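Local coordinates for protein PspGI restriction endonuclease (Pyrococcus sp. GI-H, PDB 3BM3) that binds substrate DNA as a restriction endonuclease built from two copies of the chain and probably cleaves it at a specific sequence, with base flipping, at residues T158-V163 with F187-F192; E194-Y199 with V212-G217; E165-A170 with I198-A203. The protein carries 2 engineered substitutions. All blocks are in the same frame, centred on the assembly; numbering follows the deposited sequence. Where two conformers were deposited one is given.

Interaction 1: residues T158-V163 with F187-F192; sequences TVKRKV and FWFVGF. With nucleotides of chain A.
The two parallel strands of the beta-alpha-beta unit 155-160, 167-181, 186-191, within a PD-(D/E)XK nuclease fold, meet the DNA backbone here. Three backbone bonds, each meeting its carbonyl nearly along the C=O axis, join the strands: Thr158 N to Trp188 O, Val190 N to Thr158 O (2.8 Å) and Lys160 N to Val190 O. Beyond them Phe192 N takes the carbonyl O of Arg161 at 3.0 Å, on a lone pair. On one face Val159 CG2 lies beside Val190 CB. On the other, OG1 of Thr158 approaches CZ of Phe187 to 3.1 Å and is hydrogen-bonded to Glu173, while Val163 CG2 meets the edge of the Phe189 ring tip to tip; any side chain at Gly191 would collide with that methyl. Further along the segment, Arg161 N donates to OP1 of DC5 of chain A (2.7 Å) and Lys162 N to OP1 of DA6 (2.9 Å). Arg161, extended from CG to NE, brings NH1 to that same OP1 of DA6 (3.0 Å) and lays one guanidinium face over the sugar O4', while NE pairs with Glu60. An alanine at Arg161 would remove the NH1 bond and the salt bridge to Glu60, and would probably weaken the grip on the DA6 phosphate, although both backbone donors would remain. Two donors thus converge on one phosphate oxygen, and the positive side chain is likely to offset its charge.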
loop_
_atom_site.group_PDB
_atom_site.type_symbol
_atom_site.label_atom_id
_atom_site.label_comp_id
_atom_site.label_asym_id
_atom_site.label_seq_id
_atom_site.Cartn_x
_atom_site.Cartn_y
_atom_site.Cartn_z
ATOM N N THR C 158 11.997 7.385 -3.495
ATOM C CA THR C 158 11.102 6.271 -3.265
ATOM C C THR C 158 10.726 5.766 -4.652
ATOM O O THR C 158 10.482 6.557 -5.561
ATOM C CB THR C 158 9.864 6.683 -2.427
ATOM O OG1 THR C 158 10.290 7.090 -1.118
ATOM C CG2 THR C 158 8.903 5.505 -2.296
ATOM N N VAL C 159 10.747 4.448 -4.827
ATOM C CA VAL C 159 10.557 3.851 -6.098
ATOM C C VAL C 159 9.452 2.807 -5.965
ATOM O O VAL C 159 9.468 2.017 -5.030
ATOM C CB VAL C 159 11.853 3.216 -6.532
ATOM C CG1 VAL C 159 11.656 2.308 -7.690
ATOM C CG2 VAL C 159 12.879 4.307 -6.849
ATOM N N LYS C 160 8.482 2.866 -6.862
ATOM C CA LYS C 160 7.421 1.857 -6.963
ATOM C C LYS C 160 7.215 1.435 -8.397
ATOM O O LYS C 160 7.451 2.226 -9.283
ATOM C CB LYS C 160 6.104 2.373 -6.381
ATOM C CG LYS C 160 6.200 2.591 -4.900
ATOM C CD LYS C 160 4.897 2.919 -4.290
ATOM C CE LYS C 160 5.099 3.330 -2.848
ATOM N NZ LYS C 160 5.673 2.273 -2.044
ATOM N N ARG C 161 6.800 0.188 -8.601
ATOM C CA ARG C 161 6.487 -0.303 -9.927
ATOM C C ARG C 161 5.069 0.193 -10.195
ATOM O O ARG C 161 4.881 1.390 -10.467
ATOM C CB ARG C 161 6.666 -1.803 -9.993
ATOM C CG ARG C 161 6.508 -2.393 -11.361
ATOM C CD ARG C 161 6.784 -3.864 -11.285
ATOM N NE ARG C 161 6.617 -4.521 -12.572
ATOM C CZ ARG C 161 5.452 -4.835 -13.140
ATOM N NH1 ARG C 161 4.290 -4.482 -12.591
ATOM N NH2 ARG C 161 5.429 -5.439 -14.319
ATOM N N LYS C 162 4.078 -0.683 -10.172
ATOM C CA LYS C 162 2.709 -0.174 -10.149
ATOM C C LYS C 162 2.444 0.493 -8.796
ATOM O O LYS C 162 2.943 0.063 -7.767
ATOM C CB LYS C 162 1.692 -1.232 -10.477
ATOM C CG LYS C 162 1.792 -1.591 -11.935
ATOM C CD LYS C 162 0.941 -2.782 -12.303
ATOM C CE LYS C 162 0.952 -3.021 -13.844
ATOM N NZ LYS C 162 0.132 -4.172 -14.306
ATOM N N VAL C 163 1.633 1.540 -8.832
ATOM C CA VAL C 163 1.481 2.451 -7.718
ATOM C C VAL C 163 0.160 2.245 -6.965
ATOM O O VAL C 163 0.156 2.262 -5.732
ATOM C CB VAL C 163 1.643 3.913 -8.183
ATOM C CG1 VAL C 163 1.358 4.882 -7.052
ATOM C CG2 VAL C 163 3.070 4.117 -8.829
ATOM N N PHE C 187 12.915 14.955 -1.654
ATOM C CA PHE C 187 12.225 13.675 -1.647
ATOM C C PHE C 187 11.559 13.512 -2.992
ATOM O O PHE C 187 10.674 14.312 -3.344
ATOM C CB PHE C 187 11.181 13.664 -0.546
ATOM C CG PHE C 187 10.610 12.317 -0.287
ATOM C CD1 PHE C 187 11.069 11.552 0.758
ATOM C CD2 PHE C 187 9.609 11.810 -1.102
ATOM C CE1 PHE C 187 10.548 10.294 0.998
ATOM C CE2 PHE C 187 9.093 10.550 -0.868
ATOM C CZ PHE C 187 9.547 9.815 0.179
ATOM N N TRP C 188 12.010 12.509 -3.756
ATOM C CA TRP C 188 11.534 12.323 -5.106
ATOM C C TRP C 188 10.823 10.989 -5.183
ATOM O O TRP C 188 11.241 10.030 -4.569
ATOM C CB TRP C 188 12.674 12.344 -6.127
ATOM C CG TRP C 188 13.469 13.610 -6.176
ATOM C CD1 TRP C 188 13.290 14.730 -5.441
ATOM C CD2 TRP C 188 14.615 13.854 -7.001
ATOM N NE1 TRP C 188 14.256 15.663 -5.745
ATOM C CE2 TRP C 188 15.061 15.156 -6.722
ATOM C CE3 TRP C 188 15.265 13.122 -7.997
ATOM C CZ2 TRP C 188 16.152 15.716 -7.376
ATOM C CZ3 TRP C 188 16.375 13.679 -8.621
ATOM C CH2 TRP C 188 16.779 14.959 -8.326
ATOM N N PHE C 189 9.754 10.955 -5.960
ATOM C CA PHE C 189 8.972 9.747 -6.125
ATOM C C PHE C 189 9.124 9.291 -7.548
ATOM O O PHE C 189 8.960 10.059 -8.503
ATOM C CB PHE C 189 7.505 10.054 -5.890
ATOM C CG PHE C 189 6.595 8.881 -6.089
ATOM C CD1 PHE C 189 6.309 8.040 -5.020
ATOM C CD2 PHE C 189 6.073 8.597 -7.314
ATOM C CE1 PHE C 189 5.503 6.918 -5.203
ATOM C CE2 PHE C 189 5.258 7.474 -7.491
ATOM C CZ PHE C 189 4.968 6.667 -6.434
ATOM N N VAL C 190 9.342 7.995 -7.684
ATOM C CA VAL C 190 9.419 7.349 -8.981
ATOM C C VAL C 190 8.388 6.223 -9.031
ATOM O O VAL C 190 8.401 5.355 -8.180
ATOM C CB VAL C 190 10.807 6.722 -9.210
ATOM C CG1 VAL C 190 10.844 6.006 -10.528
ATOM C CG2 VAL C 190 11.881 7.754 -9.088
ATOM N N GLY C 191 7.529 6.273 -10.043
ATOM C CA GLY C 191 6.562 5.234 -10.282
ATOM C C GLY C 191 6.842 4.705 -11.650
ATOM O O GLY C 191 7.367 5.425 -12.513
ATOM N N PHE C 192 6.587 3.434 -11.854
ATOM C CA PHE C 192 6.835 2.837 -13.147
ATOM C C PHE C 192 5.511 2.231 -13.613
ATOM O O PHE C 192 5.364 1.025 -13.783
ATOM C CB PHE C 192 7.950 1.811 -13.039
ATOM C CG PHE C 192 8.757 1.675 -14.300
ATOM C CD1 PHE C 192 9.435 2.749 -14.786
ATOM C CD2 PHE C 192 8.833 0.467 -14.973
ATOM C CE1 PHE C 192 10.163 2.662 -15.973
ATOM C CE2 PHE C 192 9.573 0.373 -16.133
ATOM C CZ PHE C 192 10.255 1.485 -16.601
ATOM P P DA A 6 3.159 -4.872 -9.565
ATOM O OP1 DA A 6 3.654 -3.495 -9.847
ATOM O OP2 DA A 6 2.140 -5.476 -10.466
ATOM O "O5'" DA A 6 4.447 -5.802 -9.498
ATOM C "C5'" DA A 6 4.312 -7.214 -9.495
ATOM C "C4'" DA A 6 4.343 -7.715 -10.915
ATOM O "O4'" DA A 6 5.680 -7.631 -11.464
ATOM C "C3'" DA A 6 3.909 -9.171 -11.075
ATOM O "O3'" DA A 6 2.924 -9.222 -12.099
ATOM C "C2'" DA A 6 5.179 -9.884 -11.504
ATOM C "C1'" DA A 6 5.896 -8.785 -12.252
ATOM N N9 DA A 6 7.339 -8.963 -12.418
ATOM C C8 DA A 6 8.158 -8.180 -13.189
ATOM N N7 DA A 6 9.410 -8.561 -13.185
ATOM C C5 DA A 6 9.420 -9.668 -12.351
ATOM C C6 DA A 6 10.452 -10.528 -11.945
ATOM N N6 DA A 6 11.722 -10.393 -12.338
ATOM N N1 DA A 6 10.133 -11.543 -11.115
ATOM C C2 DA A 6 8.856 -11.674 -10.727
ATOM N N3 DA A 6 7.798 -10.930 -11.041
ATOM C C4 DA A 6 8.151 -9.929 -11.868
ATOM P P DC A 5 6.682 -2.035 -5.442
ATOM O OP1 DC A 5 7.290 -1.694 -6.740
ATOM O OP2 DC A 5 6.207 -0.960 -4.531
ATOM O "O5'" DC A 5 5.460 -3.013 -5.728
ATOM C "C5'" DC A 5 5.666 -4.190 -6.490
ATOM C "C4'" DC A 5 4.392 -4.998 -6.520
ATOM O "O4'" DC A 5 4.085 -5.365 -5.162
ATOM C "C3'" DC A 5 3.190 -4.216 -7.046
ATOM O "O3'" DC A 5 2.561 -4.947 -8.088
ATOM C "C2'" DC A 5 2.260 -4.078 -5.855
ATOM C "C1'" DC A 5 2.705 -5.180 -4.917
ATOM N N1 DC A 5 2.545 -4.815 -3.508
ATOM C C2 DC A 5 1.915 -5.709 -2.647
ATOM O O2 DC A 5 1.590 -6.825 -3.082
ATOM N N3 DC A 5 1.685 -5.343 -1.365
ATOM C C4 DC A 5 2.086 -4.141 -0.933
ATOM N N4 DC A 5 1.812 -3.803 0.328
ATOM C C5 DC A 5 2.780 -3.233 -1.780
ATOM C C6 DC A 5 2.986 -3.604 -3.045
#

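Interaction 2: residues E194-Y199 with V212-G217; sequences EEFTIY and VYVIDG
Within the beta-alpha-beta unit formed by strand 186-191, helix 198-206 and strand 211-214, the turn leading into the helix packs against the last strand and the loop after it, without a direct hydrogen bond between them. Apolar contact comes first. Phe196, with CG anti to the backbone N (chi1 -172°), swings its ring toward the strand and touches two valines that are two residues apart: CE2 meets Val212 CG1 at 3.6 Å, and CD2 meets Val214 CG1 at the same 3.6 Å. The ring is oblique to both methyls, and it also rests on Ala201 of helix 198-206, so it is wedged between strand and helix.

Mixed contact follows at Glu194, whose chain bends at chi2 (-84°) and crosses Ile215 at about a right angle. The carboxylate lies against the isoleucine, OE2 coming within 3.3 Å of CD1, while its charge is met by a salt bridge to Lys57. Glu194 OE1 approaches the backbone atom C of Gly217 at 3.4 Å, and a CB on that glycine would clash with the same oxygen.

Polar contact is carried by water. A single molecule donates to OE2 of Glu194 (2.8 Å) and accepts from the backbone N of Gly217 (2.9 Å), near the start of helix 216-227.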
loop_
_atom_site.group_PDB
_atom_site.type_symbol
_atom_site.label_atom_id
_atom_site.label_comp_id
_atom_site.label_asym_id
_atom_site.label_seq_id
_atom_site.Cartn_x
_atom_site.Cartn_y
_atom_site.Cartn_z
ATOM N N GLU C 194 2.056 2.948 -15.967
ATOM C CA GLU C 194 1.409 3.612 -17.079
ATOM C C GLU C 194 0.043 4.178 -16.693
ATOM O O GLU C 194 -0.505 4.982 -17.439
ATOM C CB GLU C 194 1.295 2.644 -18.274
ATOM C CG GLU C 194 2.626 1.971 -18.664
ATOM C CD GLU C 194 3.531 2.797 -19.598
ATOM O OE1 GLU C 194 3.169 3.949 -19.981
ATOM O OE2 GLU C 194 4.605 2.249 -19.960
ATOM N N GLU C 195 -0.499 3.787 -15.528
ATOM C CA GLU C 195 -1.782 4.284 -15.057
ATOM C C GLU C 195 -1.630 5.267 -13.907
ATOM O O GLU C 195 -2.566 5.559 -13.200
ATOM C CB GLU C 195 -2.692 3.116 -14.658
ATOM C CG GLU C 195 -2.965 2.151 -15.799
ATOM C CD GLU C 195 -3.357 2.822 -17.118
ATOM O OE1 GLU C 195 -4.233 3.737 -17.104
ATOM O OE2 GLU C 195 -2.802 2.419 -18.175
ATOM N N PHE C 196 -0.433 5.816 -13.769
ATOM C CA PHE C 196 -0.171 6.817 -12.742
ATOM C C PHE C 196 -1.148 7.985 -12.929
ATOM O O PHE C 196 -1.304 8.470 -14.022
ATOM C CB PHE C 196 1.257 7.274 -12.866
ATOM C CG PHE C 196 1.695 8.173 -11.751
ATOM C CD1 PHE C 196 1.891 7.669 -10.476
ATOM C CD2 PHE C 196 1.854 9.521 -11.954
ATOM C CE1 PHE C 196 2.295 8.500 -9.448
ATOM C CE2 PHE C 196 2.247 10.334 -10.934
ATOM C CZ PHE C 196 2.486 9.846 -9.708
ATOM N N THR C 197 -1.785 8.432 -11.850
ATOM C CA THR C 197 -2.869 9.407 -11.943
ATOM C C THR C 197 -2.433 10.850 -11.706
ATOM O O THR C 197 -1.478 11.132 -10.994
ATOM C CB THR C 197 -3.970 9.108 -10.916
ATOM O OG1 THR C 197 -3.505 9.465 -9.606
ATOM C CG2 THR C 197 -4.341 7.613 -10.960
ATOM N N ILE C 198 -3.185 11.757 -12.316
ATOM C CA ILE C 198 -2.954 13.194 -12.126
ATOM C C ILE C 198 -3.125 13.587 -10.680
ATOM O O ILE C 198 -2.319 14.340 -10.159
ATOM C CB ILE C 198 -3.865 14.020 -13.038
ATOM C CG1 ILE C 198 -3.632 15.510 -12.857
ATOM C CG2 ILE C 198 -5.322 13.724 -12.750
ATOM C CD1 ILE C 198 -4.514 16.377 -13.820
ATOM N N TYR C 199 -4.145 13.072 -10.021
ATOM C CA TYR C 199 -4.383 13.451 -8.630
ATOM C C TYR C 199 -3.164 13.094 -7.805
ATOM O O TYR C 199 -2.714 13.896 -6.993
ATOM C CB TYR C 199 -5.620 12.807 -8.039
ATOM C CG TYR C 199 -5.817 13.144 -6.600
ATOM C CD1 TYR C 199 -6.234 14.399 -6.221
ATOM C CD2 TYR C 199 -5.611 12.189 -5.599
ATOM C CE1 TYR C 199 -6.397 14.721 -4.879
ATOM C CE2 TYR C 199 -5.803 12.487 -4.287
ATOM C CZ TYR C 199 -6.182 13.758 -3.915
ATOM O OH TYR C 199 -6.371 14.023 -2.582
ATOM N N VAL C 212 8.172 14.290 -9.066
ATOM C CA VAL C 212 7.457 13.063 -9.364
ATOM C C VAL C 212 7.964 12.587 -10.689
ATOM O O VAL C 212 7.891 13.340 -11.656
ATOM C CB VAL C 212 5.963 13.320 -9.397
ATOM C CG1 VAL C 212 5.243 12.178 -10.105
ATOM C CG2 VAL C 212 5.455 13.507 -7.930
ATOM N N TYR C 213 8.434 11.346 -10.742
ATOM C CA TYR C 213 8.913 10.734 -11.976
ATOM C C TYR C 213 7.978 9.644 -12.434
ATOM O O TYR C 213 7.543 8.827 -11.639
ATOM C CB TYR C 213 10.301 10.144 -11.808
ATOM C CG TYR C 213 11.309 11.248 -11.595
ATOM C CD1 TYR C 213 12.014 11.774 -12.662
ATOM C CD2 TYR C 213 11.506 11.783 -10.328
ATOM C CE1 TYR C 213 12.902 12.799 -12.475
ATOM C CE2 TYR C 213 12.376 12.795 -10.111
ATOM C CZ TYR C 213 13.084 13.325 -11.205
ATOM O OH TYR C 213 13.972 14.350 -10.986
ATOM N N VAL C 214 7.670 9.650 -13.711
ATOM C CA VAL C 214 6.645 8.786 -14.257
ATOM C C VAL C 214 7.276 7.996 -15.407
ATOM O O VAL C 214 8.149 8.476 -16.099
ATOM C CB VAL C 214 5.394 9.589 -14.717
ATOM C CG1 VAL C 214 4.854 10.515 -13.610
ATOM C CG2 VAL C 214 5.661 10.394 -15.943
ATOM N N ILE C 215 6.874 6.744 -15.578
ATOM C CA ILE C 215 7.378 5.948 -16.659
ATOM C C ILE C 215 7.192 6.778 -17.939
ATOM O O ILE C 215 6.180 7.424 -18.115
ATOM C CB ILE C 215 6.646 4.598 -16.744
ATOM C CG1 ILE C 215 7.310 3.681 -17.762
ATOM C CG2 ILE C 215 5.128 4.767 -16.946
ATOM C CD1 ILE C 215 6.892 2.220 -17.629
ATOM N N ASP C 216 8.175 6.750 -18.828
ATOM C CA ASP C 216 8.198 7.704 -19.930
ATOM C C ASP C 216 6.923 7.702 -20.727
ATOM O O ASP C 216 6.449 8.769 -21.116
ATOM C CB ASP C 216 9.394 7.484 -20.844
ATOM C CG ASP C 216 10.717 7.866 -20.210
ATOM O OD1 ASP C 216 10.800 8.061 -18.991
ATOM O OD2 ASP C 216 11.701 7.946 -20.981
ATOM N N GLY C 217 6.371 6.503 -20.951
ATOM C CA GLY C 217 5.151 6.299 -21.733
ATOM C C GLY C 217 3.919 6.996 -21.212
ATOM O O GLY C 217 2.947 7.189 -21.933
HETATM O O HOH W 1 6.743 3.626 -21.147
#

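Interaction 3: residues E165-A170 with I198-A203; sequences ERWREA and IYSAIA. With nucleotides of chain A; nucleotides of chain B.
At the DNA-binding face of the nuclease, segment 165-170, leading into helix 167-181, presents arginines to a base and a phosphate while its tryptophan packs on helix 198-206. Trp167 carries the helix contact. With CG in the crowded position between the backbone N and carbonyl carbon (chi1 62°), the indole turns flat onto Ser200, whose CB makes a CH-pi contact 3.4 Å from the centroid of the five-membered ring, 7° off its normal. The far end of the indole reaches further along the helix, CH2 to Ala203 CB at 3.7 Å, while CZ2 meets Tyr199 CE2 at 3.8 Å with the two ring planes steeply inclined. Arg168 closes the opposite face: its CG lies over the indole, and CZ2 of Trp167 sits over the centre of the guanidinium. Sandwiched in this way, the indole is probably held in rotation and is likely to help set the arginine. Arg168 then grips both phosphate oxygens of DA4 of chain B, NH1 to OP2 at 3.2 Å in an almost straight bond and NH2 to OP1 at 3.0 Å. Glu135 of the second subunit takes both NE of Arg168 and the hydroxyl of Tyr199. Arg166 bends at chi3 and sends NE to O6 of DG7 of chain A (2.8 Å), with NH2 adding weak bonds to O6 and N7; NH1 is held by the carbonyl O of Lys162. Both carboxylate oxygens of Glu165 are hydrogen-bonded to cytosine N4. Arginine against O6 and N7 of guanine is the classic mode of reading a guanine from the major-groove side.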
loop_
_atom_site.group_PDB
_atom_site.type_symbol
_atom_site.label_atom_id
_atom_site.label_comp_id
_atom_site.label_asym_id
_atom_site.label_seq_id
_atom_site.Cartn_x
_atom_site.Cartn_y
_atom_site.Cartn_z
ATOM N N GLU C 165 -2.933 2.958 -4.946
ATOM C CA GLU C 165 -3.106 3.964 -3.928
ATOM C C GLU C 165 -1.834 4.164 -3.094
ATOM O O GLU C 165 -1.811 4.988 -2.188
ATOM C CB GLU C 165 -4.269 3.566 -2.996
ATOM C CG GLU C 165 -3.954 2.691 -1.847
ATOM C CD GLU C 165 -3.490 1.261 -2.186
ATOM O OE1 GLU C 165 -3.600 0.833 -3.347
ATOM O OE2 GLU C 165 -3.000 0.587 -1.267
ATOM N N ARG C 166 -0.810 3.338 -3.324
ATOM C CA ARG C 166 0.352 3.245 -2.465
ATOM C C ARG C 166 1.259 4.468 -2.512
ATOM O O ARG C 166 2.178 4.624 -1.713
ATOM C CB ARG C 166 1.102 1.933 -2.767
ATOM C CG ARG C 166 0.337 0.713 -2.269
ATOM C CD ARG C 166 1.008 -0.580 -2.622
ATOM N NE ARG C 166 0.631 -0.963 -3.960
ATOM C CZ ARG C 166 1.331 -0.730 -5.060
ATOM N NH1 ARG C 166 2.539 -0.175 -5.033
ATOM N NH2 ARG C 166 0.799 -1.079 -6.207
ATOM N N TRP C 167 1.013 5.351 -3.468
ATOM C CA TRP C 167 1.679 6.643 -3.478
ATOM C C TRP C 167 1.493 7.392 -2.177
ATOM O O TRP C 167 2.352 8.157 -1.803
ATOM C CB TRP C 167 1.194 7.507 -4.626
ATOM C CG TRP C 167 -0.193 7.851 -4.630
ATOM C CD1 TRP C 167 -1.208 7.154 -5.239
ATOM C CD2 TRP C 167 -0.779 8.996 -4.060
ATOM N NE1 TRP C 167 -2.392 7.808 -5.068
ATOM C CE2 TRP C 167 -2.156 8.948 -4.344
ATOM C CE3 TRP C 167 -0.275 10.075 -3.323
ATOM C CZ2 TRP C 167 -3.032 9.941 -3.913
ATOM C CZ3 TRP C 167 -1.135 11.062 -2.938
ATOM C CH2 TRP C 167 -2.502 10.980 -3.193
ATOM N N ARG C 168 0.369 7.187 -1.485
ATOM C CA ARG C 168 0.198 7.873 -0.204
ATOM C C ARG C 168 1.250 7.434 0.823
ATOM O O ARG C 168 1.514 8.162 1.753
ATOM C CB ARG C 168 -1.204 7.715 0.348
ATOM C CG ARG C 168 -2.234 8.456 -0.480
ATOM C CD ARG C 168 -3.546 8.553 0.256
ATOM N NE ARG C 168 -4.553 9.245 -0.542
ATOM C CZ ARG C 168 -5.201 8.704 -1.558
ATOM N NH1 ARG C 168 -5.025 7.414 -1.868
ATOM N NH2 ARG C 168 -6.088 9.418 -2.239
ATOM N N GLU C 169 1.833 6.236 0.653
ATOM C CA GLU C 169 2.926 5.787 1.485
ATOM C C GLU C 169 4.085 6.753 1.382
ATOM O O GLU C 169 4.742 7.032 2.357
ATOM C CB GLU C 169 3.410 4.417 1.111
ATOM C CG GLU C 169 2.374 3.338 1.380
ATOM C CD GLU C 169 2.815 1.963 0.966
ATOM O OE1 GLU C 169 3.862 1.838 0.298
ATOM O OE2 GLU C 169 2.084 1.032 1.350
ATOM N N ALA C 170 4.313 7.252 0.167
ATOM C CA ALA C 170 5.427 8.171 -0.068
ATOM C C ALA C 170 5.149 9.501 0.609
ATOM O O ALA C 170 6.064 10.092 1.200
ATOM C CB ALA C 170 5.637 8.354 -1.542
ATOM N N ILE C 198 -3.185 11.757 -12.316
ATOM C CA ILE C 198 -2.954 13.194 -12.126
ATOM C C ILE C 198 -3.125 13.587 -10.680
ATOM O O ILE C 198 -2.319 14.340 -10.159
ATOM C CB ILE C 198 -3.865 14.020 -13.038
ATOM C CG1 ILE C 198 -3.632 15.510 -12.857
ATOM C CG2 ILE C 198 -5.322 13.724 -12.750
ATOM C CD1 ILE C 198 -4.514 16.377 -13.820
ATOM N N TYR C 199 -4.145 13.072 -10.021
ATOM C CA TYR C 199 -4.383 13.451 -8.630
ATOM C C TYR C 199 -3.164 13.094 -7.805
ATOM O O TYR C 199 -2.714 13.896 -6.993
ATOM C CB TYR C 199 -5.620 12.807 -8.039
ATOM C CG TYR C 199 -5.817 13.144 -6.600
ATOM C CD1 TYR C 199 -6.234 14.399 -6.221
ATOM C CD2 TYR C 199 -5.611 12.189 -5.599
ATOM C CE1 TYR C 199 -6.397 14.721 -4.879
ATOM C CE2 TYR C 199 -5.803 12.487 -4.287
ATOM C CZ TYR C 199 -6.182 13.758 -3.915
ATOM O OH TYR C 199 -6.371 14.023 -2.582
ATOM N N SER C 200 -2.630 11.886 -8.018
ATOM C CA SER C 200 -1.527 11.439 -7.191
ATOM C C SER C 200 -0.344 12.381 -7.373
ATOM O O SER C 200 0.323 12.739 -6.404
ATOM C CB SER C 200 -1.187 9.984 -7.476
ATOM O OG SER C 200 -0.587 9.791 -8.719
ATOM N N ALA C 201 -0.117 12.807 -8.611
ATOM C CA ALA C 201 1.021 13.694 -8.919
ATOM C C ALA C 201 0.836 15.015 -8.181
ATOM O O ALA C 201 1.714 15.500 -7.458
ATOM C CB ALA C 201 1.139 13.904 -10.422
ATOM N N ILE C 202 -0.330 15.608 -8.376
ATOM C CA ILE C 202 -0.626 16.922 -7.802
ATOM C C ILE C 202 -0.616 16.882 -6.274
ATOM O O ILE C 202 0.035 17.681 -5.623
ATOM C CB ILE C 202 -1.963 17.445 -8.339
ATOM C CG1 ILE C 202 -1.845 17.663 -9.854
ATOM C CG2 ILE C 202 -2.339 18.726 -7.632
ATOM C CD1 ILE C 202 -3.157 18.037 -10.501
ATOM N N ALA C 203 -1.352 15.939 -5.694
ATOM C CA ALA C 203 -1.399 15.789 -4.247
ATOM C C ALA C 203 0.014 15.560 -3.670
ATOM O O ALA C 203 0.379 16.149 -2.699
ATOM C CB ALA C 203 -2.343 14.637 -3.867
ATOM P P DC A 5 6.682 -2.035 -5.442
ATOM O OP1 DC A 5 7.290 -1.694 -6.740
ATOM O OP2 DC A 5 6.207 -0.960 -4.531
ATOM O "O5'" DC A 5 5.460 -3.013 -5.728
ATOM C "C5'" DC A 5 5.666 -4.190 -6.490
ATOM C "C4'" DC A 5 4.392 -4.998 -6.520
ATOM O "O4'" DC A 5 4.085 -5.365 -5.162
ATOM C "C3'" DC A 5 3.190 -4.216 -7.046
ATOM O "O3'" DC A 5 2.561 -4.947 -8.088
ATOM C "C2'" DC A 5 2.260 -4.078 -5.855
ATOM C "C1'" DC A 5 2.705 -5.180 -4.917
ATOM N N1 DC A 5 2.545 -4.815 -3.508
ATOM C C2 DC A 5 1.915 -5.709 -2.647
ATOM O O2 DC A 5 1.590 -6.825 -3.082
ATOM N N3 DC A 5 1.685 -5.343 -1.365
ATOM C C4 DC A 5 2.086 -4.141 -0.933
ATOM N N4 DC A 5 1.812 -3.803 0.328
ATOM C C5 DC A 5 2.780 -3.233 -1.780
ATOM C C6 DC A 5 2.986 -3.604 -3.045
ATOM P P DA B 4 -7.861 6.176 -3.763
ATOM O OP1 DA B 4 -8.187 7.464 -3.102
ATOM O OP2 DA B 4 -6.497 5.942 -4.295
ATOM O "O5'" DA B 4 -8.206 5.030 -2.727
ATOM C "C5'" DA B 4 -9.558 4.783 -2.376
ATOM C "C4'" DA B 4 -9.709 3.358 -1.910
ATOM O "O4'" DA B 4 -9.692 2.454 -3.039
ATOM C "C3'" DA B 4 -8.576 2.914 -0.992
ATOM O "O3'" DA B 4 -9.136 2.145 0.054
ATOM C "C2'" DA B 4 -7.691 2.073 -1.899
ATOM C "C1'" DA B 4 -8.709 1.452 -2.839
ATOM N N9 DA B 4 -8.177 1.093 -4.151
ATOM C C8 DA B 4 -7.378 1.847 -4.975
ATOM N N7 DA B 4 -7.087 1.262 -6.109
ATOM C C5 DA B 4 -7.735 0.036 -6.026
ATOM C C6 DA B 4 -7.825 -1.043 -6.913
ATOM N N6 DA B 4 -7.241 -1.060 -8.112
ATOM N N1 DA B 4 -8.548 -2.119 -6.524
ATOM C C2 DA B 4 -9.136 -2.092 -5.318
ATOM N N3 DA B 4 -9.126 -1.129 -4.395
ATOM C C4 DA B 4 -8.401 -0.083 -4.820
ATOM P P DG A 7 1.698 -10.244 -11.961
ATOM O OP1 DG A 7 1.938 -11.065 -10.755
ATOM O OP2 DG A 7 1.518 -10.891 -13.281
ATOM O "O5'" DG A 7 0.434 -9.314 -11.716
ATOM C "C5'" DG A 7 0.247 -8.603 -10.500
ATOM C "C4'" DG A 7 -1.173 -8.100 -10.444
ATOM O "O4'" DG A 7 -1.384 -7.314 -9.246
ATOM C "C3'" DG A 7 -1.537 -7.172 -11.605
ATOM O "O3'" DG A 7 -2.932 -7.288 -11.870
ATOM C "C2'" DG A 7 -1.288 -5.804 -11.006
ATOM C "C1'" DG A 7 -1.893 -6.051 -9.643
ATOM N N9 DG A 7 -1.559 -5.079 -8.610
ATOM C C8 DG A 7 -0.801 -3.940 -8.754
ATOM N N7 DG A 7 -0.715 -3.244 -7.656
ATOM C C5 DG A 7 -1.453 -3.968 -6.732
ATOM C C6 DG A 7 -1.734 -3.702 -5.372
ATOM O O6 DG A 7 -1.398 -2.725 -4.690
ATOM N N1 DG A 7 -2.502 -4.709 -4.799
ATOM C C2 DG A 7 -2.954 -5.828 -5.460
ATOM N N2 DG A 7 -3.669 -6.701 -4.729
ATOM N N3 DG A 7 -2.720 -6.074 -6.733
ATOM C C4 DG A 7 -1.966 -5.114 -7.305
#

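In the fold
Followed from the N terminus, the chain leaves strand 155-160, makes the DNA-facing loop and helix 167-181, and returns on strand 186-191, where interaction 1 closes a 23-residue excursion. Interaction 3 opens inside that excursion, at 165-170, and closes only at 198-203, so the two cross; the salt bridge between Lys160 and Glu169 joins them directly. Interaction 2 opens at 194-199, after interaction 1 has closed, and ends at 212-217, and it shares Ile198 and Tyr199 with interaction 3. Helix 198-206 thus serves both, while strands 186-191 and 211-214, neighbours in the sheet, link interactions 1 and 2. Together they tie two successive beta-alpha-beta units and their helices to one sheet.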